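Cyanuric acid amidohydrolase (Azorhizobium caulinodans, PDB 4NQ3) hydrolyses cyanuric acid, opening its s-triazine ring to carboxybiuret, which decarboxylates to biuret, during the breakdown of herbicides such as atrazine. Local coordinates at residues Ser58-Met61 with Leu62-His66; Gly123-Gly126 with Gln127-Val131; Arg137-Ala141 with Ala142-Asp146; Thr161-Arg164 with Val165-Glu169; Val325-Thr328 with Glu329-Val332. All blocks are in the same frame, centred on the assembly; numbering follows the deposited sequence.

All five contacts are local. Contacts 2 and 3 take the start and end of helix 125-141, centres about 20 Å apart. Contact 4, which takes in nearly all of helix 162-170, has its centre about 19 Å from that of contact 2. These two come closest to bound barbituric acid: the side chains of R124 and V165 each lie about 8 Å from such a molecule. In contact 1 the Q60 side chain is about 11 Å from that of active-site K156; in contact 5 the I330 side chain is about 12 Å from a bound barbituric acid and that of E329 about 3 Å from a magnesium ion. Contact 3 lies away from the known sites.

Contact 1 of 5, residues Ser58-Met61 with Leu62-His66; sequences SLQM and LLRGH
Four successive backbone hydrogen bonds of the i to i+4 kind join S58-M61 to L62-H66, the shortest being R64 N to Q60 O at 2.7 Å. One turn apart, the side chains of Q60 and R64 lie side by side and point the same way. Q60 CB sits over one face of the guanidinium, 3.8 Å from R64 NH2. The two polar ends do not meet directly: their nearest approach, Q60 OE1 to R64 NH1, is 4.1 Å, and the amide and guanidinium planes are 45° apart. A water closes the gap: it donates to Q60 OE1 at 3.3 Å and accepts from R64 NH2 at 3.3 Å, lying in the guanidinium plane at its edge. R64 NH1 forms a salt bridge with D72. The helix is the crossover of a beta-alpha-beta unit, strand 34-41, helix 51-67 and strand 75-80; L59 touches I37 of the first strand and L76 of the last, and L63 touches I34. Selenomethionine M61 packs on M61 of a second subunit, while S58 OG bonds F54 O of its own helix and also Q57 of that second subunit.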
loop_
_atom_site.group_PDB
_atom_site.type_symbol
_atom_site.label_atom_id
_atom_site.label_comp_id
_atom_site.label_asym_id
_atom_site.label_seq_id
_atom_site.Cartn_x
_atom_site.Cartn_y
_atom_site.Cartn_z
ATOM N N SER A 58 21.656 13.089 -7.733
ATOM C CA SER A 58 22.750 12.272 -8.218
ATOM C C SER A 58 23.192 12.714 -9.587
ATOM O O SER A 58 24.398 12.770 -9.876
ATOM C CB SER A 58 22.337 10.819 -8.247
ATOM O OG SER A 58 22.079 10.414 -6.919
ATOM N N LEU A 59 22.210 13.030 -10.427
ATOM C CA LEU A 59 22.496 13.489 -11.765
ATOM C C LEU A 59 23.131 14.866 -11.733
ATOM O O LEU A 59 24.093 15.113 -12.461
ATOM C CB LEU A 59 21.224 13.500 -12.590
ATOM C CG LEU A 59 20.839 12.135 -13.145
ATOM C CD1 LEU A 59 19.445 12.193 -13.799
ATOM C CD2 LEU A 59 21.909 11.633 -14.109
ATOM N N GLN A 60 22.620 15.744 -10.863
ATOM C CA GLN A 60 23.164 17.093 -10.708
ATOM C C GLN A 60 24.649 17.052 -10.297
ATOM O O GLN A 60 25.479 17.757 -10.896
ATOM C CB GLN A 60 22.361 17.880 -9.687
ATOM C CG GLN A 60 21.116 18.559 -10.196
ATOM C CD GLN A 60 20.241 19.096 -9.038
ATOM O OE1 GLN A 60 20.509 18.824 -7.857
ATOM N NE2 GLN A 60 19.214 19.887 -9.374
HETATM N N MSE A 61 24.978 16.218 -9.300
HETATM C CA MSE A 61 26.362 15.993 -8.885
HETATM C C MSE A 61 27.272 15.551 -10.013
HETATM O O MSE A 61 28.341 16.126 -10.204
HETATM C CB MSE A 61 26.444 14.955 -7.783
HETATM C CG MSE A 61 26.061 15.477 -6.425
HETATM SE SE MSE A 61 25.949 13.974 -5.211
HETATM C CE MSE A 61 27.884 13.813 -4.934
ATOM N N LEU A 62 26.873 14.532 -10.762
ATOM C CA LEU A 62 27.688 14.092 -11.890
ATOM C C LEU A 62 27.851 15.201 -12.956
ATOM O O LEU A 62 28.960 15.444 -13.450
ATOM C CB LEU A 62 27.086 12.840 -12.523
ATOM C CG LEU A 62 27.853 12.183 -13.659
ATOM C CD1 LEU A 62 27.346 10.818 -13.788
ATOM C CD2 LEU A 62 27.524 12.895 -14.910
ATOM N N LEU A 63 26.755 15.868 -13.306
ATOM C CA LEU A 63 26.804 16.856 -14.364
ATOM C C LEU A 63 27.565 18.091 -13.895
ATOM O O LEU A 63 28.261 18.719 -14.707
ATOM C CB LEU A 63 25.400 17.239 -14.838
ATOM C CG LEU A 63 24.532 16.165 -15.537
ATOM C CD1 LEU A 63 23.113 16.672 -15.803
ATOM C CD2 LEU A 63 25.152 15.641 -16.804
ATOM N N ARG A 64 27.461 18.462 -12.612
ATOM C CA ARG A 64 28.234 19.631 -12.166
ATOM C C ARG A 64 29.705 19.339 -12.322
ATOM O O ARG A 64 30.458 20.195 -12.761
ATOM C CB ARG A 64 27.917 20.033 -10.737
ATOM C CG ARG A 64 26.648 20.831 -10.676
ATOM C CD ARG A 64 26.448 21.554 -9.357
ATOM N NE ARG A 64 25.071 22.070 -9.272
ATOM C CZ ARG A 64 24.098 21.571 -8.505
ATOM N NH1 ARG A 64 22.887 22.137 -8.523
ATOM N NH2 ARG A 64 24.336 20.525 -7.712
ATOM N N GLY A 65 30.108 18.114 -12.002
ATOM C CA GLY A 65 31.462 17.665 -12.285
ATOM C C GLY A 65 31.970 17.953 -13.698
ATOM O O GLY A 65 33.090 18.402 -13.864
ATOM N N HIS A 66 31.149 17.773 -14.721
ATOM C CA HIS A 66 31.643 17.971 -16.078
ATOM C C HIS A 66 31.377 19.357 -16.638
ATOM O O HIS A 66 32.171 19.839 -17.413
ATOM C CB HIS A 66 31.036 16.950 -17.039
ATOM C CG HIS A 66 31.492 15.550 -16.794
ATOM N ND1 HIS A 66 30.706 14.611 -16.158
ATOM C CD2 HIS A 66 32.653 14.927 -17.096
ATOM C CE1 HIS A 66 31.363 13.466 -16.081
ATOM N NE2 HIS A 66 32.548 13.632 -16.642
HETATM O O HOH W 1 22.857 18.512 -5.608
#

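Contact 2 of 5, residues Gly123-Gly126 with Gln127-Val131; sequences GRMG and QVRMV
With CG anti to its own nitrogen (chi1 -178°) and the chain extended beyond, Q127 reaches back past the helix start to G123, whereas selenomethionine M125, bent at chi2 (-64°) and again at chi3, folds its methyl over R129. Q127 OE1 accepts from G123 N at 2.8 Å, a bond nearly straight at hydrogen (171°) and nearly along the C=O axis of the amide. M125 CE lies 3.5 Å above the guanidinium plane of R129, displaced toward its rim, and comes within 3.7 Å of R129 NH2. M125 SE also meets V128 CG2 at 4.3 Å. The setting is the N-terminus of helix 125-141, with R124 as N-cap. A capping box would join the third helical residue to the N-cap's own N-H; here Q127, in that third place, takes the N-H one residue earlier. R124 O accepts from V128 N at 3.3 Å and, weakly, from Q127 N. The other end of the Q127 amide is held too, NE2 bonding S187 and H234. Cut back to an alanine, this position is likely to leave G123 N without its acceptor and S187 and H234 without their shared partner. R129, with the methyl over one face, forms salt bridges with E204 and a sulfate, while D209 accepts from M125 N.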
loop_
_atom_site.group_PDB
_atom_site.type_symbol
_atom_site.label_atom_id
_atom_site.label_comp_id
_atom_site.label_asym_id
_atom_site.label_seq_id
_atom_site.Cartn_x
_atom_site.Cartn_y
_atom_site.Cartn_z
ATOM N N GLY A 123 -2.477 24.890 -10.702
ATOM C CA GLY A 123 -3.830 24.477 -11.066
ATOM C C GLY A 123 -4.710 25.638 -11.528
ATOM O O GLY A 123 -5.916 25.487 -11.700
ATOM N N ARG A 124 -4.106 26.798 -11.769
ATOM C CA ARG A 124 -4.868 27.972 -12.199
ATOM C C ARG A 124 -4.210 28.649 -13.401
ATOM O O ARG A 124 -3.148 28.220 -13.835
ATOM C CB ARG A 124 -5.017 28.934 -11.029
ATOM C CG ARG A 124 -5.800 28.336 -9.875
ATOM C CD ARG A 124 -5.826 29.284 -8.719
ATOM N NE ARG A 124 -6.745 28.887 -7.656
ATOM C CZ ARG A 124 -6.572 29.221 -6.378
ATOM N NH1 ARG A 124 -5.536 29.960 -6.019
ATOM N NH2 ARG A 124 -7.427 28.836 -5.450
HETATM N N MSE A 125 -4.822 29.692 -13.953
HETATM C CA MSE A 125 -4.294 30.289 -15.192
HETATM C C MSE A 125 -2.846 30.770 -15.081
HETATM O O MSE A 125 -2.111 30.771 -16.075
HETATM C CB MSE A 125 -5.166 31.451 -15.642
HETATM C CG MSE A 125 -6.575 31.033 -15.984
HETATM SE SE MSE A 125 -6.606 29.849 -17.494
HETATM C CE MSE A 125 -5.723 30.994 -18.825
ATOM N N GLY A 126 -2.440 31.180 -13.881
ATOM C CA GLY A 126 -1.034 31.449 -13.624
ATOM C C GLY A 126 -0.125 30.346 -14.158
ATOM O O GLY A 126 0.798 30.589 -14.938
ATOM N N GLN A 127 -0.382 29.115 -13.741
ATOM C CA GLN A 127 0.432 28.002 -14.205
ATOM C C GLN A 127 0.318 27.804 -15.704
ATOM O O GLN A 127 1.320 27.591 -16.388
ATOM C CB GLN A 127 0.049 26.715 -13.485
ATOM C CG GLN A 127 0.895 25.551 -13.892
ATOM C CD GLN A 127 0.789 24.425 -12.900
ATOM O OE1 GLN A 127 -0.212 24.328 -12.168
ATOM N NE2 GLN A 127 1.829 23.575 -12.839
ATOM N N VAL A 128 -0.910 27.877 -16.210
ATOM C CA VAL A 128 -1.151 27.680 -17.630
ATOM C C VAL A 128 -0.330 28.634 -18.472
ATOM O O VAL A 128 0.325 28.214 -19.436
ATOM C CB VAL A 128 -2.611 27.881 -18.007
ATOM C CG1 VAL A 128 -2.740 27.752 -19.509
ATOM C CG2 VAL A 128 -3.513 26.874 -17.284
ATOM N N ARG A 129 -0.349 29.915 -18.103
ATOM C CA ARG A 129 0.359 30.916 -18.890
ATOM C C ARG A 129 1.851 30.729 -18.763
ATOM O O ARG A 129 2.592 30.930 -19.726
ATOM C CB ARG A 129 -0.036 32.325 -18.474
ATOM C CG ARG A 129 -1.487 32.686 -18.790
ATOM C CD ARG A 129 -1.710 34.130 -18.422
ATOM N NE ARG A 129 -3.059 34.388 -17.930
ATOM C CZ ARG A 129 -4.154 34.417 -18.688
ATOM N NH1 ARG A 129 -4.082 34.212 -20.007
ATOM N NH2 ARG A 129 -5.330 34.654 -18.116
HETATM N N MSE A 130 2.294 30.328 -17.576
HETATM C CA MSE A 130 3.726 30.185 -17.327
HETATM C C MSE A 130 4.300 29.099 -18.232
HETATM O O MSE A 130 5.308 29.303 -18.902
HETATM C CB MSE A 130 3.997 29.867 -15.848
HETATM C CG MSE A 130 5.461 29.814 -15.529
HETATM SE SE MSE A 130 5.863 29.619 -13.643
HETATM C CE MSE A 130 4.940 31.198 -12.997
ATOM N N VAL A 131 3.625 27.959 -18.272
ATOM C CA VAL A 131 4.081 26.832 -19.057
ATOM C C VAL A 131 3.970 27.153 -20.543
ATOM O O VAL A 131 4.898 26.884 -21.316
ATOM C CB VAL A 131 3.263 25.571 -18.704
ATOM C CG1 VAL A 131 3.517 24.462 -19.683
ATOM C CG2 VAL A 131 3.588 25.114 -17.279
#

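Contact 3 of 5, residues Arg137-Ala141 with Ala142-Asp146; sequences RAMAA and AGITD. With SO4 (sulfate ion), chain F.
Selenomethionine M139 and I144 make the close-packed half of this contact. M139 bends at chi3 so that its CE comes to 4.0 Å from I144 CG2 and 3.7 Å from I144 O. A142 CB lies against the last turn, beside M139 O. The backbone draws this side together as helix 125-141 ends in a Schellman motif: G143 takes positive phi (70°), I144 N bonds back to M139 O at 3.1 Å, and G143 N to A140 O at 2.9 Å. The second donor stands 64° out of the carbonyl plane of A140, well off a lone pair. M139 and I144 both touch V150, so the turn is laid against strand 150-157, which the chain then enters.

The other side is open to solvent. A140, A141, G143 and T145 are exposed, and D146 turns from the helix to bond E148 N. R137, also exposed, makes no touch with 142-146; instead its NH1 donates to O1 of a sulfate at 2.7 Å (164°), the sulphur lying in the guanidinium plane at the edge. H113 also takes part, its O accepting from R137 NH1 and its N bonding the sulfate. The chemistry thus divides: methyl groups and returning main-chain bonds close the helix end, while R137 NH1, at the guanidinium edge, can bind an oxyanion, here probably one from the crystallisation liquor.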
loop_
_atom_site.group_PDB
_atom_site.type_symbol
_atom_site.label_atom_id
_atom_site.label_comp_id
_atom_site.label_asym_id
_atom_site.label_seq_id
_atom_site.Cartn_x
_atom_site.Cartn_y
_atom_site.Cartn_z
ATOM N N ARG A 137 9.185 29.189 -25.905
ATOM C CA ARG A 137 10.642 29.308 -25.861
ATOM C C ARG A 137 11.340 28.029 -26.277
ATOM O O ARG A 137 12.222 28.062 -27.124
ATOM C CB ARG A 137 11.116 29.715 -24.467
ATOM C CG ARG A 137 11.055 31.214 -24.208
ATOM C CD ARG A 137 11.602 31.572 -22.845
ATOM N NE ARG A 137 10.544 31.516 -21.849
ATOM C CZ ARG A 137 10.646 30.885 -20.691
ATOM N NH1 ARG A 137 11.763 30.231 -20.391
ATOM N NH2 ARG A 137 9.628 30.892 -19.845
ATOM N N ALA A 138 10.951 26.900 -25.698
ATOM C CA ALA A 138 11.595 25.646 -26.062
ATOM C C ALA A 138 11.395 25.321 -27.544
ATOM O O ALA A 138 12.313 24.822 -28.200
ATOM C CB ALA A 138 11.071 24.519 -25.210
HETATM N N MSE A 139 10.200 25.603 -28.065
HETATM C CA MSE A 139 9.916 25.431 -29.488
HETATM C C MSE A 139 10.937 26.166 -30.341
HETATM O O MSE A 139 11.536 25.596 -31.257
HETATM C CB MSE A 139 8.515 25.937 -29.827
HETATM C CG MSE A 139 7.417 24.912 -29.659
HETATM SE SE MSE A 139 5.730 25.673 -30.213
HETATM C CE MSE A 139 6.057 25.772 -32.122
ATOM N N ALA A 140 11.111 27.444 -30.040
ATOM C CA ALA A 140 12.097 28.261 -30.713
ATOM C C ALA A 140 13.506 27.662 -30.634
ATOM O O ALA A 140 14.239 27.648 -31.610
ATOM C CB ALA A 140 12.090 29.638 -30.123
ATOM N N ALA A 141 13.905 27.229 -29.450
ATOM C CA ALA A 141 15.230 26.669 -29.261
ATOM C C ALA A 141 15.439 25.403 -30.088
ATOM O O ALA A 141 16.562 25.070 -30.451
ATOM C CB ALA A 141 15.459 26.380 -27.791
ATOM N N ALA A 142 14.346 24.709 -30.387
ATOM C CA ALA A 142 14.394 23.507 -31.210
ATOM C C ALA A 142 14.502 23.862 -32.693
ATOM O O ALA A 142 14.775 22.997 -33.529
ATOM C CB ALA A 142 13.163 22.648 -30.969
ATOM N N GLY A 143 14.292 25.136 -33.009
ATOM C CA GLY A 143 14.247 25.597 -34.386
ATOM C C GLY A 143 12.997 25.074 -35.050
ATOM O O GLY A 143 13.050 24.535 -36.147
ATOM N N ILE A 144 11.870 25.248 -34.365
ATOM C CA ILE A 144 10.556 24.815 -34.827
ATOM C C ILE A 144 9.553 25.960 -34.773
ATOM O O ILE A 144 9.330 26.534 -33.703
ATOM C CB ILE A 144 9.993 23.687 -33.946
ATOM C CG1 ILE A 144 10.776 22.394 -34.101
ATOM C CG2 ILE A 144 8.546 23.425 -34.279
ATOM C CD1 ILE A 144 10.195 21.259 -33.240
ATOM N N THR A 145 8.900 26.270 -35.890
ATOM C CA THR A 145 7.921 27.364 -35.873
ATOM C C THR A 145 6.514 26.844 -36.128
ATOM O O THR A 145 5.539 27.399 -35.619
ATOM C CB THR A 145 8.261 28.456 -36.891
ATOM O OG1 THR A 145 8.569 27.845 -38.145
ATOM C CG2 THR A 145 9.470 29.266 -36.416
ATOM N N ASP A 146 6.421 25.768 -36.904
ATOM C CA ASP A 146 5.144 25.118 -37.191
ATOM C C ASP A 146 4.755 24.155 -36.062
ATOM O O ASP A 146 5.446 23.170 -35.788
ATOM C CB ASP A 146 5.236 24.383 -38.529
ATOM C CG ASP A 146 3.889 23.967 -39.063
ATOM O OD1 ASP A 146 2.895 24.085 -38.307
ATOM O OD2 ASP A 146 3.826 23.566 -40.255
HETATM S S SO4 F . 14.732 29.342 -20.712
HETATM O O1 SO4 F . 14.060 30.139 -21.743
HETATM O O2 SO4 F . 15.524 30.187 -19.818
HETATM O O3 SO4 F . 13.719 28.670 -19.907
HETATM O O4 SO4 F . 15.613 28.369 -21.367
#

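Contact 4 of 5, residues Thr161-Arg164 with Val165-Glu169; sequences TAMR and VKEAE. With SO4 (sulfate ion), chain H.
T161 and V165 are joined through T161 O, which accepts from V165 N at 3.1 Å in the first turn of helix 162-170, where T161 is the N-cap. The T161 hydroxyl has two partners: OG1 accepts a weak, long capping bond from R164 N at 3.4 Å, and it donates to O3 of a sulfate at 3.3 Å. The same sulfate oxygen takes weak bonds from R164 NE, at 3.1 Å, and R164 NH2, also at 3.1 Å, so three donors converge on one oxygen, two of them weakly. Another oxygen, O4, lies in the guanidinium plane at its edge. The sulfate, probably from the crystallisation liquor, sits near the helix N-terminus, whose dipole would probably help to hold an anion.

With OG1 between backbone N and carbonyl carbon (chi1 64°), the T161 hydroxyl turns to R164 N and the sulfate, and the extended R164 chain brings NE to the same oxygen. The second shell then fixes the guanidinium, with L159 O taking NH1 and I229 O taking NH2. D303 of a third subunit accepts from A162 N, joining the helix start to the assembly. Further along, the M163 and E167 chains pass at a slant, M163 CG 3.8 Å from E167 OE2. Finally K166, bent at chi2, turns its NZ to the syn side of E169 OE1, a salt bridge of 3.3 Å whose nitrogen lies 29° out of the carboxylate plane.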
loop_
_atom_site.group_PDB
_atom_site.type_symbol
_atom_site.label_atom_id
_atom_site.label_comp_id
_atom_site.label_asym_id
_atom_site.label_seq_id
_atom_site.Cartn_x
_atom_site.Cartn_y
_atom_site.Cartn_z
ATOM N N THR A 161 2.226 20.063 -0.896
ATOM C CA THR A 161 2.202 19.262 0.313
ATOM C C THR A 161 1.421 20.021 1.375
ATOM O O THR A 161 1.145 21.213 1.215
ATOM C CB THR A 161 3.596 18.977 0.843
ATOM O OG1 THR A 161 4.191 20.222 1.228
ATOM C CG2 THR A 161 4.453 18.277 -0.224
ATOM N N ALA A 162 1.079 19.343 2.467
ATOM C CA ALA A 162 0.375 19.999 3.560
ATOM C C ALA A 162 1.121 21.272 3.978
ATOM O O ALA A 162 0.508 22.341 4.115
ATOM C CB ALA A 162 0.213 19.042 4.739
HETATM N N MSE A 163 2.444 21.158 4.142
HETATM C CA MSE A 163 3.265 22.276 4.605
HETATM C C MSE A 163 3.131 23.480 3.656
HETATM O O MSE A 163 2.982 24.622 4.092
HETATM C CB MSE A 163 4.728 21.852 4.734
HETATM C CG MSE A 163 5.623 22.826 5.504
HETATM SE SE MSE A 163 7.245 21.925 6.099
HETATM C CE MSE A 163 7.797 23.026 7.620
ATOM N N ARG A 164 3.143 23.208 2.358
ATOM C CA ARG A 164 3.098 24.258 1.356
ATOM C C ARG A 164 1.735 24.974 1.336
ATOM O O ARG A 164 1.652 26.188 1.124
ATOM C CB ARG A 164 3.413 23.655 -0.009
ATOM C CG ARG A 164 4.839 23.245 -0.153
ATOM C CD ARG A 164 5.137 22.714 -1.527
ATOM N NE ARG A 164 6.384 21.959 -1.499
ATOM C CZ ARG A 164 6.935 21.342 -2.541
ATOM N NH1 ARG A 164 6.369 21.363 -3.742
ATOM N NH2 ARG A 164 8.055 20.676 -2.367
ATOM N N VAL A 165 0.669 24.214 1.536
ATOM C CA VAL A 165 -0.663 24.792 1.599
ATOM C C VAL A 165 -0.778 25.732 2.800
ATOM O O VAL A 165 -1.344 26.823 2.701
ATOM C CB VAL A 165 -1.742 23.716 1.691
ATOM C CG1 VAL A 165 -3.043 24.321 2.194
ATOM C CG2 VAL A 165 -1.915 23.018 0.340
ATOM N N LYS A 166 -0.265 25.292 3.946
ATOM C CA LYS A 166 -0.336 26.118 5.136
ATOM C C LYS A 166 0.587 27.331 4.998
ATOM O O LYS A 166 0.289 28.392 5.550
ATOM C CB LYS A 166 -0.009 25.299 6.395
ATOM C CG LYS A 166 -1.092 24.290 6.791
ATOM C CD LYS A 166 -2.433 24.988 7.075
ATOM C CE LYS A 166 -3.637 24.016 7.023
ATOM N NZ LYS A 166 -4.963 24.618 7.437
ATOM N N GLU A 167 1.676 27.205 4.235
ATOM C CA GLU A 167 2.538 28.373 3.986
ATOM C C GLU A 167 1.768 29.421 3.212
ATOM O O GLU A 167 1.811 30.599 3.541
ATOM C CB GLU A 167 3.812 28.018 3.207
ATOM C CG GLU A 167 4.835 27.180 3.988
ATOM C CD GLU A 167 6.105 26.859 3.185
ATOM O OE1 GLU A 167 6.534 27.733 2.382
ATOM O OE2 GLU A 167 6.654 25.731 3.350
ATOM N N ALA A 168 1.025 28.967 2.216
ATOM C CA ALA A 168 0.269 29.847 1.359
ATOM C C ALA A 168 -0.835 30.553 2.127
ATOM O O ALA A 168 -1.046 31.764 1.988
ATOM C CB ALA A 168 -0.296 29.069 0.223
ATOM N N GLU A 169 -1.546 29.792 2.945
ATOM C CA GLU A 169 -2.626 30.364 3.730
ATOM C C GLU A 169 -2.083 31.368 4.737
ATOM O O GLU A 169 -2.737 32.365 5.040
ATOM C CB GLU A 169 -3.409 29.274 4.461
ATOM C CG GLU A 169 -4.084 28.274 3.533
ATOM C CD GLU A 169 -4.881 27.231 4.300
ATOM O OE1 GLU A 169 -4.900 27.299 5.560
ATOM O OE2 GLU A 169 -5.481 26.346 3.641
HETATM S S SO4 H . 7.903 20.291 1.769
HETATM O O1 SO4 H . 9.351 20.088 1.634
HETATM O O2 SO4 H . 7.322 19.522 2.883
HETATM O O3 SO4 H . 7.338 19.845 0.502
HETATM O O4 SO4 H . 7.590 21.715 1.961
#

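Contact 5 of 5, residues Val325-Thr328 with Glu329-Val332; sequences VGHT and EIYV
The H327 ring meets E329 at its edge: E329 CB lies there in the ring plane, 3.7 Å from H327 ND1, and E329 N comes to the same nitrogen. The backbone N-H donates to H327 ND1 at 3.1 Å, bent at hydrogen (139°), its nitrogen 27° out of the ring plane. I330 CG2 also touches the ring, 3.9 Å from H327 CE1. The E329 carboxylate is turned 81° against the ring and leads off to a salt bridge with R8. H327 NE2 is hydrogen-bonded to T280 O, so the ring spans two backbone groups and its rotation is fixed; accepting at ND1 and donating at NE2 to T280 O is consistent with a neutral imidazole. The contact is the return from helix 309-325 to strand 331-334: G326 leaves the helix with positive phi, and E329 is the centre of an inverse gamma turn closed by a weak bond from I330 N to T328 O, 3.0 Å. A leucine in place of H327 would probably leave E329 N and T280 O without their mates, so that the tie between the return and T280 is lost. Next to the ring V325 and I330 lie alongside each other, pointing opposite ways, V325 CG1 4.1 Å from I330 CG2, and both touch V282 of strand 281-286. A fourth subunit reaches this return as well, its R295 donating to G326 O.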
loop_
_atom_site.group_PDB
_atom_site.type_symbol
_atom_site.label_atom_id
_atom_site.label_comp_id
_atom_site.label_asym_id
_atom_site.label_seq_id
_atom_site.Cartn_x
_atom_site.Cartn_y
_atom_site.Cartn_z
ATOM N N VAL A 325 5.670 -3.844 -28.128
ATOM C CA VAL A 325 6.979 -3.393 -28.539
ATOM C C VAL A 325 8.043 -4.413 -28.107
ATOM O O VAL A 325 9.184 -4.347 -28.541
ATOM C CB VAL A 325 7.249 -1.970 -27.979
ATOM C CG1 VAL A 325 7.408 -2.013 -26.485
ATOM C CG2 VAL A 325 8.460 -1.354 -28.618
ATOM N N GLY A 326 7.658 -5.390 -27.290
ATOM C CA GLY A 326 8.557 -6.493 -26.981
ATOM C C GLY A 326 9.609 -6.344 -25.888
ATOM O O GLY A 326 10.435 -7.235 -25.689
ATOM N N HIS A 327 9.599 -5.221 -25.180
ATOM C CA HIS A 327 10.507 -5.023 -24.053
ATOM C C HIS A 327 9.898 -4.116 -23.012
ATOM O O HIS A 327 8.828 -3.556 -23.222
ATOM C CB HIS A 327 11.836 -4.458 -24.519
ATOM C CG HIS A 327 11.764 -3.047 -25.005
ATOM N ND1 HIS A 327 12.111 -1.971 -24.217
ATOM C CD2 HIS A 327 11.420 -2.537 -26.213
ATOM C CE1 HIS A 327 11.975 -0.855 -24.916
ATOM N NE2 HIS A 327 11.556 -1.173 -26.131
ATOM N N THR A 328 10.565 -3.992 -21.873
ATOM C CA THR A 328 9.958 -3.305 -20.746
ATOM C C THR A 328 10.657 -2.015 -20.378
ATOM O O THR A 328 10.301 -1.381 -19.392
ATOM C CB THR A 328 9.929 -4.195 -19.533
ATOM O OG1 THR A 328 11.271 -4.577 -19.231
ATOM C CG2 THR A 328 9.078 -5.429 -19.817
ATOM N N GLU A 329 11.652 -1.618 -21.160
ATOM C CA GLU A 329 12.357 -0.372 -20.873
ATOM C C GLU A 329 11.620 0.780 -21.564
ATOM O O GLU A 329 12.149 1.403 -22.469
ATOM C CB GLU A 329 13.819 -0.440 -21.336
ATOM C CG GLU A 329 14.861 0.118 -20.367
ATOM C CD GLU A 329 16.283 -0.280 -20.769
ATOM O OE1 GLU A 329 16.665 0.010 -21.922
ATOM O OE2 GLU A 329 17.012 -0.908 -19.957
ATOM N N ILE A 330 10.375 1.017 -21.165
ATOM C CA ILE A 330 9.556 2.088 -21.744
ATOM C C ILE A 330 9.160 3.160 -20.718
ATOM O O ILE A 330 9.007 2.877 -19.530
ATOM C CB ILE A 330 8.286 1.508 -22.400
ATOM C CG1 ILE A 330 7.463 0.760 -21.379
ATOM C CG2 ILE A 330 8.634 0.470 -23.439
ATOM C CD1 ILE A 330 6.500 -0.154 -22.055
ATOM N N TYR A 331 8.965 4.386 -21.192
ATOM C CA TYR A 331 8.631 5.512 -20.323
ATOM C C TYR A 331 7.116 5.685 -20.298
ATOM O O TYR A 331 6.521 6.145 -21.256
ATOM C CB TYR A 331 9.351 6.796 -20.799
ATOM C CG TYR A 331 8.983 8.055 -20.023
ATOM C CD1 TYR A 331 7.778 8.699 -20.251
ATOM C CD2 TYR A 331 9.839 8.606 -19.074
ATOM C CE1 TYR A 331 7.420 9.835 -19.562
ATOM C CE2 TYR A 331 9.484 9.760 -18.373
ATOM C CZ TYR A 331 8.262 10.364 -18.626
ATOM O OH TYR A 331 7.845 11.507 -17.962
ATOM N N VAL A 332 6.487 5.249 -19.218
ATOM C CA VAL A 332 5.045 5.401 -19.031
ATOM C C VAL A 332 4.748 6.225 -17.797
ATOM O O VAL A 332 5.224 5.928 -16.718
ATOM C CB VAL A 332 4.351 4.056 -18.873
ATOM C CG1 VAL A 332 2.857 4.256 -18.689
ATOM C CG2 VAL A 332 4.647 3.183 -20.068
#